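Local coordinates for dehalogenase-like hydrolase (Ralstonia solanacearum, PDB 3UMB), which probably catalyses the hydrolytic dehalogenation of small (S)-2-haloalkanoic acids to the corresponding (R)-2-hydroxyalkanoic acids, at residues T68-R73 with E88-M92; F193-W197 with D221-F225. All coordinates share one frame; numbering follows the deposited sequence.

Contact 1: residues T68-R73 with E88-M92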
ATOM      1  N   THR A  68       9.516  10.632   0.004  1.00 19.25           N
ATOM      2  CA  THR A  68      10.566   9.791  -0.578  1.00 19.12           C
ATOM      3  C   THR A  68      11.781   9.770   0.401  1.00 20.74           C
ATOM      4  O   THR A  68      12.441   8.779   0.574  1.00 21.97           O
ATOM      5  CB  THR A  68      10.910  10.229  -2.016  1.00 19.00           C
ATOM      6  OG1 THR A  68       9.801   9.961  -2.877  1.00 18.37           O
ATOM      7  CG2 THR A  68      12.136   9.504  -2.562  1.00 14.05           C
ATOM      8  N   VAL A  69      12.035  10.876   1.064  1.00 22.50           N
ATOM      9  CA  VAL A  69      13.089  10.959   2.079  1.00 22.81           C
ATOM     10  C   VAL A  69      12.716  10.034   3.253  1.00 22.02           C
ATOM     11  O   VAL A  69      13.483   9.151   3.599  1.00 22.03           O
ATOM     12  CB  VAL A  69      13.276  12.448   2.497  1.00 23.12           C
ATOM     13  CG1 VAL A  69      14.140  12.592   3.745  1.00 23.46           C
ATOM     14  CG2 VAL A  69      13.853  13.257   1.296  1.00 24.57           C
ATOM     15  N   ASP A  70      11.495  10.197   3.782  1.00 21.02           N
ATOM     16  CA  ASP A  70      10.966   9.314   4.827  1.00 20.03           C
ATOM     17  C   ASP A  70      11.161   7.837   4.478  1.00 19.81           C
ATOM     18  O   ASP A  70      11.652   7.060   5.288  1.00 18.99           O
ATOM     19  CB  ASP A  70       9.484   9.562   5.052  1.00 20.70           C
ATOM     20  CG  ASP A  70       9.194  10.934   5.553  1.00 20.98           C
ATOM     21  OD1 ASP A  70      10.151  11.545   6.041  1.00 24.29           O
ATOM     22  OD2 ASP A  70       8.032  11.412   5.420  1.00 23.45           O
ATOM     23  N   ALA A  71      10.734   7.435   3.298  1.00 18.52           N
ATOM     24  CA  ALA A  71      10.829   6.027   2.915  1.00 18.60           C
ATOM     25  C   ALA A  71      12.296   5.595   2.852  1.00 18.67           C
ATOM     26  O   ALA A  71      12.630   4.472   3.237  1.00 18.52           O
ATOM     27  CB  ALA A  71      10.132   5.738   1.566  1.00 16.83           C
ATOM     28  N   LEU A  72      13.158   6.458   2.320  1.00 18.97           N
ATOM     29  CA  LEU A  72      14.572   6.119   2.169  1.00 19.05           C
ATOM     30  C   LEU A  72      15.229   5.927   3.539  1.00 18.51           C
ATOM     31  O   LEU A  72      16.033   5.015   3.733  1.00 18.32           O
ATOM     32  CB  LEU A  72      15.312   7.239   1.431  1.00 19.58           C
ATOM     33  CG  LEU A  72      16.853   7.142   1.416  1.00 18.44           C
ATOM     34  CD1 LEU A  72      17.230   5.930   0.560  1.00 18.64           C
ATOM     35  CD2 LEU A  72      17.476   8.415   0.912  1.00 16.01           C
ATOM     36  N   ARG A  73      14.926   6.858   4.441  1.00 18.99           N
ATOM     37  CA  ARG A  73      15.317   6.776   5.838  1.00 19.84           C
ATOM     38  C   ARG A  73      14.827   5.539   6.566  1.00 19.58           C
ATOM     39  O   ARG A  73      15.618   4.865   7.273  1.00 18.53           O
ATOM     40  CB  ARG A  73      14.835   7.988   6.601  1.00 20.47           C
ATOM     41  CG  ARG A  73      15.596   9.249   6.237  1.00 25.47           C
ATOM     42  CD  ARG A  73      15.095  10.492   6.956  1.00 29.26           C
ATOM     43  NE  ARG A  73      15.902  11.668   6.546  1.00 34.88           N
ATOM     44  CZ  ARG A  73      15.543  12.948   6.680  1.00 36.51           C
ATOM     45  NH1 ARG A  73      14.372  13.288   7.208  1.00 38.89           N
ATOM     46  NH2 ARG A  73      16.358  13.903   6.264  1.00 38.90           N
ATOM     47  N   GLU A  88      22.481  10.385   1.859  1.00 36.19           N
ATOM     48  CA  GLU A  88      21.107  10.841   1.664  1.00 36.30           C
ATOM     49  C   GLU A  88      21.025  11.902   0.560  1.00 36.45           C
ATOM     50  O   GLU A  88      20.348  11.698  -0.431  1.00 36.37           O
ATOM     51  CB  GLU A  88      20.576  11.438   2.963  1.00 35.92           C
ATOM     52  CG  GLU A  88      19.210  12.040   2.843  1.00 36.13           C
ATOM     53  CD  GLU A  88      18.513  12.093   4.147  1.00 35.40           C
ATOM     54  OE1 GLU A  88      18.461  11.057   4.826  1.00 37.26           O
ATOM     55  OE2 GLU A  88      18.000  13.161   4.506  1.00 36.37           O
ATOM     56  N   ALA A  89      21.728  13.026   0.735  1.00 36.40           N
ATOM     57  CA  ALA A  89      21.781  14.053  -0.317  1.00 36.40           C
ATOM     58  C   ALA A  89      22.113  13.412  -1.670  1.00 35.37           C
ATOM     59  O   ALA A  89      21.424  13.628  -2.644  1.00 36.08           O
ATOM     60  CB  ALA A  89      22.767  15.188   0.052  1.00 36.49           C
ATOM     61  N   THR A  90      23.110  12.553  -1.724  1.00 35.45           N
ATOM     62  CA  THR A  90      23.512  11.930  -2.992  1.00 34.92           C
ATOM     63  C   THR A  90      22.429  11.131  -3.654  1.00 34.91           C
ATOM     64  O   THR A  90      22.351  11.072  -4.886  1.00 33.99           O
ATOM     65  CB  THR A  90      24.704  10.974  -2.807  1.00 35.15           C
ATOM     66  OG1 THR A  90      25.825  11.715  -2.340  1.00 34.63           O
ATOM     67  CG2 THR A  90      25.077  10.300  -4.126  1.00 35.21           C
ATOM     68  N   LEU A  91      21.609  10.456  -2.855  1.00 35.59           N
ATOM     69  CA  LEU A  91      20.633   9.532  -3.452  1.00 35.95           C
ATOM     70  C   LEU A  91      19.429  10.301  -3.894  1.00 35.32           C
ATOM     71  O   LEU A  91      18.810   9.965  -4.875  1.00 35.05           O
ATOM     72  CB  LEU A  91      20.238   8.405  -2.493  1.00 36.25           C
ATOM     73  CG  LEU A  91      21.199   7.205  -2.514  1.00 37.42           C
ATOM     74  CD1 LEU A  91      20.746   6.174  -1.476  1.00 37.26           C
ATOM     75  CD2 LEU A  91      21.263   6.595  -3.928  1.00 35.85           C
HETATM   76  N   MSE A  92      19.107  11.328  -3.125  1.00 35.81           N
HETATM   77  CA  MSE A  92      18.033  12.254  -3.452  1.00 36.32           C
HETATM   78  C   MSE A  92      18.380  13.055  -4.754  1.00 37.46           C
HETATM   79  O   MSE A  92      17.576  13.029  -5.705  1.00 37.59           O
HETATM   80  CB  MSE A  92      17.668  13.126  -2.210  1.00 36.33           C
HETATM   81  CG  MSE A  92      16.853  12.357  -1.028  1.00 34.22           C
HETATM   82 SE   MSE A  92      15.485  11.098  -1.704  1.00 37.71          SE
HETATM   83  CE  MSE A  92      14.140  12.481  -2.239  1.00 34.44           C
TER
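M92, modelled as selenomethionine, reaches from helix 85-96 onto the side of helix 64-78 and fills the apolar centre of this helix-helix contact. The two helices belong to the helical cap that L-2-haloacid dehalogenases carry beside their Rossmann-like core, and the short segments run at 126° to each other. The M92 chain is bent at chi2 and chi3, which curls its methyl end between T68 and V69: CE of M92 lies 3.6 Å from CG2 of T68 and equally near CG2 of V69. A flexible, unbranched side chain suits this place because it can fold into the groove between two beta-branched neighbours. In T68 the methyl CG2 lies anti to the backbone N and meets M92, while OG1 (chi1 -68°) stands beside that N and bonds to Q44 and to the carbonyl of F64; one residue thus serves an apolar and a polar side.

L72 extends the apolar patch. Its CD2 approaches SE of M92 at 4.2 Å, and its CD1 meets CD1 of L91 at 4.1 Å, the two leucine side chains crossing at about a right angle. W40 of helix 33-54 touches both L72 and M92 and ties the pair to a third helix.

The more exposed margin is polar. E88, extended beyond CG, and the long side chain of R73 form a salt bridge, side-on, with one guanidinium nitrogen to each oxygen. CG1 of V69 lies over the centre of one guanidinium face, 3.3 Å above its plane. NH2 of R73 is modelled 2.5 Å from OE2 of E88, on the syn side of that oxygen; this is shorter than expected, so the exact length is doubtful. NE of R73 gives a nearly straight bond to OE1 of E88 (3.1 Å, 167°).

Contact 2: residues F193-W197 with D221-F225; sequences FTTFW and DLLQF
The phenyl ring of F196 projects from strand 194-198 against helix 219-227 and lays one face against L222, with F225 and D221 approaching obliquely. The CA of L222 stands 3.8 Å from the centroid of the F196 ring and 22° off the normal, a CH-pi contact that brings the helix backbone over the ring, offset toward its rim. The leucine side chain follows the same ring, with CB 3.7 Å from CE2 of F196 and CD1 3.7 Å from CG of F196. With CG of F196 anti to the backbone N (chi1 -176°), the ring stretches away from the strand far enough for CZ to come close to the D221-L222 peptide.

F225, one turn further along the helix, packs on the CD1-CE1 side of the ring. The two phenyl planes meet obliquely at 47°, with centroids 5.4 Å apart; CD1 of F196 lies over one face of F225, offset toward the rim, and CE1 of F196 packs on CB of F225 at 3.8 Å. At the edge of the F225 ring, CG2 of T194 makes a looser contact. Flat aromatic groups suit this layer because they fill the gap between strand and helix, while L222 also reaches L176 and V178 of the adjoining strand 175-179. Such packing of a C-terminal helix on a parallel sheet is characteristic of the alpha/beta Rossmann-like core of haloacid dehalogenase-like hydrolases.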
ATOM      1  N   PHE A 193     -10.935   6.131 -17.706  1.00 25.84           N
ATOM      2  CA  PHE A 193     -10.015   6.389 -18.834  1.00 25.84           C
ATOM      3  C   PHE A 193      -9.908   5.183 -19.726  1.00 25.79           C
ATOM      4  O   PHE A 193     -10.159   4.060 -19.311  1.00 25.06           O
ATOM      5  CB  PHE A 193      -8.577   6.671 -18.400  1.00 25.49           C
ATOM      6  CG  PHE A 193      -8.410   7.891 -17.556  1.00 25.64           C
ATOM      7  CD1 PHE A 193      -8.144   9.126 -18.131  1.00 23.89           C
ATOM      8  CD2 PHE A 193      -8.480   7.804 -16.158  1.00 25.22           C
ATOM      9  CE1 PHE A 193      -7.975  10.261 -17.340  1.00 22.90           C
ATOM     10  CE2 PHE A 193      -8.290   8.917 -15.377  1.00 23.05           C
ATOM     11  CZ  PHE A 193      -8.031  10.160 -15.970  1.00 22.39           C
ATOM     12  N   THR A 194      -9.487   5.422 -20.959  1.00 26.18           N
ATOM     13  CA  THR A 194      -8.945   4.343 -21.778  1.00 26.66           C
ATOM     14  C   THR A 194      -7.527   4.225 -21.285  1.00 26.26           C
ATOM     15  O   THR A 194      -6.794   5.211 -21.273  1.00 26.62           O
ATOM     16  CB  THR A 194      -8.878   4.689 -23.303  1.00 26.95           C
ATOM     17  OG1 THR A 194     -10.164   5.121 -23.759  1.00 28.21           O
ATOM     18  CG2 THR A 194      -8.415   3.461 -24.109  1.00 27.62           C
ATOM     19  N   THR A 195      -7.116   3.038 -20.871  1.00 26.18           N
ATOM     20  CA  THR A 195      -5.792   2.925 -20.313  1.00 25.45           C
ATOM     21  C   THR A 195      -4.905   1.914 -21.058  1.00 25.12           C
ATOM     22  O   THR A 195      -5.369   0.882 -21.539  1.00 24.35           O
ATOM     23  CB  THR A 195      -5.886   2.507 -18.836  1.00 25.05           C
ATOM     24  OG1 THR A 195      -6.407   1.193 -18.786  1.00 26.55           O
ATOM     25  CG2 THR A 195      -6.799   3.415 -18.059  1.00 23.86           C
ATOM     26  N   PHE A 196      -3.613   2.206 -21.061  1.00 25.02           N
ATOM     27  CA  PHE A 196      -2.619   1.317 -21.579  1.00 26.12           C
ATOM     28  C   PHE A 196      -1.573   1.071 -20.487  1.00 25.53           C
ATOM     29  O   PHE A 196      -1.050   2.013 -19.911  1.00 25.35           O
ATOM     30  CB  PHE A 196      -1.938   1.963 -22.793  1.00 27.29           C
ATOM     31  CG  PHE A 196      -0.940   1.068 -23.470  1.00 30.00           C
ATOM     32  CD1 PHE A 196      -1.342   0.236 -24.532  1.00 33.22           C
ATOM     33  CD2 PHE A 196       0.390   1.041 -23.052  1.00 32.81           C
ATOM     34  CE1 PHE A 196      -0.444  -0.616 -25.151  1.00 33.60           C
ATOM     35  CE2 PHE A 196       1.318   0.173 -23.692  1.00 35.45           C
ATOM     36  CZ  PHE A 196       0.885  -0.648 -24.744  1.00 34.11           C
ATOM     37  N   TRP A 197      -1.215  -0.193 -20.266  1.00 24.45           N
ATOM     38  CA  TRP A 197      -0.243  -0.558 -19.255  1.00 23.49           C
ATOM     39  C   TRP A 197       1.087  -0.955 -19.894  1.00 24.10           C
ATOM     40  O   TRP A 197       1.165  -1.984 -20.583  1.00 23.70           O
ATOM     41  CB  TRP A 197      -0.815  -1.722 -18.423  1.00 22.75           C
ATOM     42  CG  TRP A 197       0.105  -2.247 -17.355  1.00 20.28           C
ATOM     43  CD1 TRP A 197       1.027  -1.545 -16.633  1.00 19.69           C
ATOM     44  CD2 TRP A 197       0.155  -3.595 -16.860  1.00 19.55           C
ATOM     45  NE1 TRP A 197       1.679  -2.386 -15.726  1.00 16.79           N
ATOM     46  CE2 TRP A 197       1.154  -3.647 -15.857  1.00 17.51           C
ATOM     47  CE3 TRP A 197      -0.548  -4.763 -17.167  1.00 20.75           C
ATOM     48  CZ2 TRP A 197       1.452  -4.807 -15.174  1.00 17.52           C
ATOM     49  CZ3 TRP A 197      -0.227  -5.920 -16.487  1.00 19.89           C
ATOM     50  CH2 TRP A 197       0.745  -5.923 -15.494  1.00 18.50           C
ATOM     51  N   ASP A 221       5.308  -0.238 -27.994  1.00 42.25           N
ATOM     52  CA  ASP A 221       4.041  -0.967 -28.064  1.00 42.55           C
ATOM     53  C   ASP A 221       2.851  -0.031 -27.907  1.00 42.21           C
ATOM     54  O   ASP A 221       1.796  -0.288 -28.499  1.00 42.48           O
ATOM     55  CB  ASP A 221       3.958  -2.112 -27.053  1.00 42.70           C
ATOM     56  CG  ASP A 221       4.871  -3.275 -27.407  1.00 43.70           C
ATOM     57  OD1 ASP A 221       5.050  -3.583 -28.616  1.00 45.25           O
ATOM     58  OD2 ASP A 221       5.416  -3.876 -26.459  1.00 44.28           O
ATOM     59  N   LEU A 222       3.008   1.040 -27.120  1.00 41.91           N
ATOM     60  CA  LEU A 222       1.908   1.999 -26.889  1.00 41.94           C
ATOM     61  C   LEU A 222       1.542   2.730 -28.182  1.00 43.29           C
ATOM     62  O   LEU A 222       0.361   2.853 -28.527  1.00 42.95           O
ATOM     63  CB  LEU A 222       2.257   3.026 -25.799  1.00 40.74           C
ATOM     64  CG  LEU A 222       1.379   4.297 -25.884  1.00 38.73           C
ATOM     65  CD1 LEU A 222      -0.046   4.050 -25.474  1.00 31.09           C
ATOM     66  CD2 LEU A 222       1.950   5.417 -25.096  1.00 37.53           C
ATOM     67  N   LEU A 223       2.578   3.223 -28.870  1.00 45.39           N
ATOM     68  CA  LEU A 223       2.462   3.766 -30.240  1.00 46.43           C
ATOM     69  C   LEU A 223       1.719   2.798 -31.155  1.00 47.35           C
ATOM     70  O   LEU A 223       0.763   3.204 -31.828  1.00 47.78           O
ATOM     71  CB  LEU A 223       3.850   4.066 -30.810  1.00 46.61           C
ATOM     72  CG  LEU A 223       3.957   5.038 -31.994  1.00 47.81           C
ATOM     73  CD1 LEU A 223       3.119   6.318 -31.836  1.00 46.25           C
ATOM     74  CD2 LEU A 223       5.444   5.388 -32.242  1.00 49.77           C
ATOM     75  N   GLN A 224       2.140   1.526 -31.167  1.00 48.08           N
ATOM     76  CA  GLN A 224       1.480   0.501 -31.990  1.00 48.89           C
ATOM     77  C   GLN A 224      -0.025   0.683 -31.798  1.00 48.89           C
ATOM     78  O   GLN A 224      -0.773   0.864 -32.751  1.00 48.94           O
ATOM     79  CB  GLN A 224       1.858  -0.936 -31.557  1.00 49.45           C
ATOM     80  CG  GLN A 224       2.876  -1.747 -32.394  1.00 51.75           C
ATOM     81  CD  GLN A 224       2.922  -3.287 -31.999  1.00 55.36           C
ATOM     82  OE1 GLN A 224       3.518  -3.689 -30.975  1.00 55.33           O
ATOM     83  NE2 GLN A 224       2.294  -4.128 -32.835  1.00 55.04           N
ATOM     84  N   PHE A 225      -0.432   0.676 -30.526  1.00 48.79           N
ATOM     85  CA  PHE A 225      -1.836   0.538 -30.111  1.00 48.19           C
ATOM     86  C   PHE A 225      -2.709   1.724 -30.488  1.00 48.72           C
ATOM     87  O   PHE A 225      -3.864   1.544 -30.900  1.00 48.53           O
ATOM     88  CB  PHE A 225      -1.882   0.283 -28.588  1.00 47.93           C
ATOM     89  CG  PHE A 225      -3.180   0.651 -27.924  1.00 45.00           C
ATOM     90  CD1 PHE A 225      -4.178  -0.295 -27.742  1.00 42.96           C
ATOM     91  CD2 PHE A 225      -3.384   1.931 -27.440  1.00 44.28           C
ATOM     92  CE1 PHE A 225      -5.364   0.037 -27.118  1.00 42.77           C
ATOM     93  CE2 PHE A 225      -4.580   2.268 -26.800  1.00 43.11           C
ATOM     94  CZ  PHE A 225      -5.562   1.323 -26.647  1.00 42.49           C
TER

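How the contacts relate
From the N terminus, the chain first lays down strand 6-9 of the core sheet and then runs through helices 19-28 and 33-54 before reaching contact 1. There 68-73 and 88-92 close a short loop of 14 intervening residues, joining two successive helices. The chain returns to the sheet through strands 118-122, 144-147 and 175-179, and contact 2 then closes a second loop, of 23 residues, which includes strand 214-216 and ties strand 194-198 to the last helix. The loops follow in series, neither nested nor crossed. Their centres lie 33 Å apart on opposite sides of the chain's centre, one within the helical cap, the other within the core.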